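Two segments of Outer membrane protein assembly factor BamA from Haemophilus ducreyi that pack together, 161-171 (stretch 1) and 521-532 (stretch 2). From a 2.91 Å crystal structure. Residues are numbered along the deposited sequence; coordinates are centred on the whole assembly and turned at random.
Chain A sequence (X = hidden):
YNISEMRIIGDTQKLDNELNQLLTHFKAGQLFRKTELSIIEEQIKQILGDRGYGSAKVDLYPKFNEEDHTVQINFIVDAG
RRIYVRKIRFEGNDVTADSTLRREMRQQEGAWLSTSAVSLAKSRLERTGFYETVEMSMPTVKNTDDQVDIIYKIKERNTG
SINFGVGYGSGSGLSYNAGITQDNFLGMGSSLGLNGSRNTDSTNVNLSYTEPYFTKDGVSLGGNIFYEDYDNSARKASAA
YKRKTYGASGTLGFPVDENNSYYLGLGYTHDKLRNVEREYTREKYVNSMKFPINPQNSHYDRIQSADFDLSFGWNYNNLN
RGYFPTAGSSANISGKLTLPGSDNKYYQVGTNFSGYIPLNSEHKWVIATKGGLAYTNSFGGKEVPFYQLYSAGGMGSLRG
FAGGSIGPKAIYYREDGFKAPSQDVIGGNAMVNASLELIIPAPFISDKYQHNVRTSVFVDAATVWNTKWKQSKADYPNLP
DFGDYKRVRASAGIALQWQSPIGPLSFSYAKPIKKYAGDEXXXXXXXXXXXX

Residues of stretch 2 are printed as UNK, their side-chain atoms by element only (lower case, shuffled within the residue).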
# COMPACT_ATOMS: atom_id res chain seq x y z
N SER A 161 -15.54 -5.57 -12.49
CA SER A 161 -16.11 -4.66 -11.52
C SER A 161 -16.22 -3.27 -12.12
O SER A 161 -15.44 -2.89 -13.00
CB SER A 161 -15.23 -4.60 -10.27
OG SER A 161 -14.45 -3.40 -10.24
N ILE A 162 -17.19 -2.50 -11.64
CA ILE A 162 -17.23 -1.07 -11.96
C ILE A 162 -17.30 -0.38 -10.62
O ILE A 162 -17.89 -0.91 -9.68
CB ILE A 162 -18.40 -0.66 -12.90
CG1 ILE A 162 -18.21 0.78 -13.37
CG2 ILE A 162 -19.73 -0.81 -12.20
CD1 ILE A 162 -19.31 1.30 -14.26
N ASN A 163 -16.67 0.78 -10.51
CA ASN A 163 -16.59 1.44 -9.21
C ASN A 163 -16.51 2.95 -9.32
O ASN A 163 -15.92 3.50 -10.26
CB ASN A 163 -15.41 0.92 -8.42
CG ASN A 163 -14.12 1.11 -9.16
OD1 ASN A 163 -13.53 2.19 -9.15
ND2 ASN A 163 -13.67 0.05 -9.84
N PHE A 164 -17.11 3.61 -8.34
CA PHE A 164 -17.20 5.06 -8.31
C PHE A 164 -16.83 5.54 -6.92
O PHE A 164 -17.03 4.84 -5.92
CB PHE A 164 -18.64 5.53 -8.63
CG PHE A 164 -19.17 5.07 -9.96
CD1 PHE A 164 -19.76 3.82 -10.09
CD2 PHE A 164 -19.12 5.90 -11.06
CE1 PHE A 164 -20.26 3.40 -11.32
CE2 PHE A 164 -19.63 5.49 -12.30
CZ PHE A 164 -20.19 4.24 -12.43
N GLY A 165 -16.29 6.76 -6.86
CA GLY A 165 -16.09 7.44 -5.59
C GLY A 165 -16.44 8.90 -5.75
O GLY A 165 -16.36 9.43 -6.85
N VAL A 166 -16.86 9.53 -4.66
CA VAL A 166 -17.19 10.95 -4.64
C VAL A 166 -16.65 11.47 -3.33
O VAL A 166 -16.74 10.79 -2.31
CB VAL A 166 -18.72 11.21 -4.68
CG1 VAL A 166 -19.01 12.69 -4.65
CG2 VAL A 166 -19.32 10.61 -5.92
N GLY A 167 -16.06 12.66 -3.34
CA GLY A 167 -15.44 13.15 -2.13
C GLY A 167 -15.27 14.65 -2.12
O GLY A 167 -15.24 15.30 -3.16
N TYR A 168 -15.17 15.19 -0.92
CA TYR A 168 -14.98 16.62 -0.74
C TYR A 168 -14.06 16.95 0.45
O TYR A 168 -14.08 16.28 1.49
CB TYR A 168 -16.33 17.31 -0.60
CG TYR A 168 -16.17 18.79 -0.75
CD1 TYR A 168 -16.12 19.36 -1.99
CD2 TYR A 168 -16.01 19.61 0.36
CE1 TYR A 168 -15.95 20.71 -2.14
CE2 TYR A 168 -15.83 20.95 0.22
CZ TYR A 168 -15.80 21.49 -1.04
OH TYR A 168 -15.62 22.83 -1.21
N GLY A 169 -13.25 17.99 0.30
CA GLY A 169 -12.25 18.32 1.28
C GLY A 169 -11.77 19.75 1.16
O GLY A 169 -11.99 20.39 0.13
N SER A 170 -11.11 20.23 2.20
CA SER A 170 -10.65 21.61 2.29
C SER A 170 -9.76 22.00 1.13
O SER A 170 -9.98 23.02 0.46
CB SER A 170 -9.90 21.83 3.60
OG SER A 170 -10.81 21.85 4.67
N GLY A 171 -8.71 21.22 0.92
CA GLY A 171 -7.88 21.36 -0.25
C GLY A 171 -8.28 20.13 -1.01
O GLY A 171 -8.57 19.11 -0.36
N UNK A 521 -3.12 30.88 6.31
CA UNK A 521 -3.64 30.08 7.41
C UNK A 521 -5.06 29.60 7.17
O UNK A 521 -5.96 30.40 7.01
c UNK A 521 -3.65 30.90 8.72
c UNK A 521 -1.21 30.32 9.14
c UNK A 521 -4.19 30.07 9.87
c UNK A 521 -2.25 31.41 9.05
N UNK A 522 -5.26 28.29 7.16
CA UNK A 522 -6.59 27.69 7.06
C UNK A 522 -6.77 26.74 8.24
O UNK A 522 -6.43 25.56 8.15
o UNK A 522 -6.96 24.62 3.93
c UNK A 522 -7.95 25.33 4.23
c UNK A 522 -6.72 26.94 5.74
o UNK A 522 -8.94 25.47 3.47
c UNK A 522 -7.96 26.08 5.56
N UNK A 523 -7.29 27.27 9.34
CA UNK A 523 -7.40 26.55 10.61
C UNK A 523 -8.27 25.30 10.58
O UNK A 523 -7.86 24.23 11.05
c UNK A 523 -7.56 29.60 12.90
c UNK A 523 -7.96 27.49 11.68
n UNK A 523 -6.52 29.64 13.71
o UNK A 523 -8.64 30.12 13.18
c UNK A 523 -7.37 28.85 11.62
N UNK A 524 -9.48 25.44 10.07
CA UNK A 524 -10.34 24.28 9.99
C UNK A 524 -10.17 23.61 8.63
O UNK A 524 -10.20 24.26 7.59
c UNK A 524 -11.80 24.64 10.27
c UNK A 524 -13.66 23.26 9.34
c UNK A 524 -12.71 23.47 10.34
c UNK A 524 -14.43 21.28 10.45
c UNK A 524 -12.63 22.57 11.38
c UNK A 524 -13.48 21.48 11.45
c UNK A 524 -14.52 22.18 9.40
N UNK A 525 -9.97 22.31 8.66
CA UNK A 525 -9.73 21.54 7.47
C UNK A 525 -10.43 20.20 7.64
O UNK A 525 -10.67 19.78 8.77
o UNK A 525 -5.61 22.20 8.37
c UNK A 525 -6.02 22.68 7.30
n UNK A 525 -5.22 23.22 6.39
c UNK A 525 -7.51 22.71 6.99
c UNK A 525 -8.22 21.39 7.26
N UNK A 526 -10.77 19.53 6.55
CA UNK A 526 -11.58 18.31 6.67
C UNK A 526 -11.62 17.60 5.34
O UNK A 526 -11.58 18.25 4.31
c UNK A 526 -13.75 19.40 5.95
c UNK A 526 -15.25 19.38 4.08
c UNK A 526 -13.02 18.68 7.04
c UNK A 526 -14.20 21.44 4.74
c UNK A 526 -14.59 18.71 5.10
c UNK A 526 -15.05 20.74 3.90
c UNK A 526 -13.56 20.77 5.76
N UNK A 527 -11.71 16.28 5.35
CA UNK A 527 -12.16 15.60 4.15
C UNK A 527 -13.31 14.64 4.40
O UNK A 527 -13.52 14.15 5.52
o UNK A 527 -10.47 13.85 4.15
c UNK A 527 -9.99 15.87 2.93
c UNK A 527 -11.04 14.89 3.36
N UNK A 528 -14.04 14.38 3.32
CA UNK A 528 -15.22 13.55 3.33
C UNK A 528 -15.17 12.77 2.03
O UNK A 528 -14.91 13.35 0.98
c UNK A 528 -16.83 14.78 4.81
c UNK A 528 -16.48 14.44 3.37
c UNK A 528 -17.65 13.76 2.65
N UNK A 529 -15.36 11.46 2.11
CA UNK A 529 -15.20 10.63 0.94
C UNK A 529 -16.11 9.43 0.95
O UNK A 529 -16.44 8.91 2.01
N UNK A 530 -16.53 8.99 -0.23
CA UNK A 530 -17.39 7.83 -0.34
C UNK A 530 -17.05 7.06 -1.59
O UNK A 530 -16.66 7.66 -2.59
c UNK A 530 -18.85 8.24 -0.41
o UNK A 530 -19.64 7.09 -0.61
N UNK A 531 -17.19 5.74 -1.53
CA UNK A 531 -16.98 4.89 -2.70
C UNK A 531 -18.13 3.88 -2.87
O UNK A 531 -18.66 3.36 -1.89
c UNK A 531 -14.45 5.06 -2.45
c UNK A 531 -15.63 4.12 -2.66
o UNK A 531 -15.65 3.13 -1.62
N UNK A 532 -18.51 3.63 -4.12
CA UNK A 532 -19.58 2.68 -4.42
C UNK A 532 -19.33 2.02 -5.77
O UNK A 532 -20.26 1.72 -6.54
OXT UNK A 532 -18.17 1.79 -6.12
c UNK A 532 -20.89 4.85 -4.72
c UNK A 532 -20.73 7.14 -3.98
c UNK A 532 -20.90 6.66 -6.32
c UNK A 532 -20.78 5.78 -3.70
c UNK A 532 -20.79 7.58 -5.29
c UNK A 532 -20.95 3.38 -4.41
c UNK A 532 -20.95 5.30 -6.04

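Position 521 carries four carbons, forked at the first with one arm two carbons long, and touches nothing on stretch 1; this is Ile521. Position 522 has three carbons in a row, the third bearing two oxygens, one of them 3.8 Å from Ser170 CB: a carboxylate one methylene longer than aspartate, hence Glu522. At 523 the third of three carbons carries one oxygen and one nitrogen, out of reach of stretch 1, giving Gln523. Position 524 shows one carbon and a six-carbon ring without oxygen: Phe524. Position 525 repeats the amide pattern, with its CB 3.7 Å from Ser170 OG. It is Gln525, whose NE2 makes a weak hydrogen bond to Glu522 OE1 (3.3 Å).

Position 526 is again one carbon plus a six-carbon ring. One ring face lies beneath Ser170 N and Gly169 C, and a ring carbon comes within 3.8 Å of Tyr168 CE2. This is Phe526, its CZ making that approach near the plane of the tyrosine ring. At 527 the first carbon carries one oxygen and one carbon, the carbon 3.7 Å from Gly169 CA: Thr527. An ideal CB on Gly169 would fall 2.6 Å from Thr527 CG2, a clash, so the bare glycine leaves space for this methyl. Position 528 has three carbons, forked at the first, on the same face as Tyr168: Val528. Position 529 has no side-chain atoms and is Gly529.

Position 530 has one carbon and one oxygen, on the face shared with Val166: Ser530. At 531 one carbon bears an oxygen and a carbon, opposite Gly165, giving Thr531. Position 532 ends the chain with a terminal OXT. One carbon and a six-carbon ring without oxygen make this Phe532; its CE1 lies 3.4 Å from Phe164 CB and its CZ 3.4 Å from Val166 CG2.

The contact is an antiparallel strand pairing, with axes at 175°. Paired hydrogen bonds recur at alternate residues: Val166 and Ser530 exchange N-to-O bonds in both directions (each 2.8 Å), as do Tyr168 and Val528. The chain end extends the ladder, since Phe532 N donates to Phe164 O (2.6 Å) while Phe164 N donates to Phe532 OXT (3.1 Å), the carboxylate serving where a peptide oxygen otherwise would. At the other end, Ser170 N donates to Phe526 O (2.9 Å), and Phe526 N bonds weakly to Ser170 OG (3.0 Å). Backbone bonding thus sets the register, and aromatic contacts from Phe526 and Phe532 reinforce it.

Stretch 2 (521-532) IEQFQFTVGSTF
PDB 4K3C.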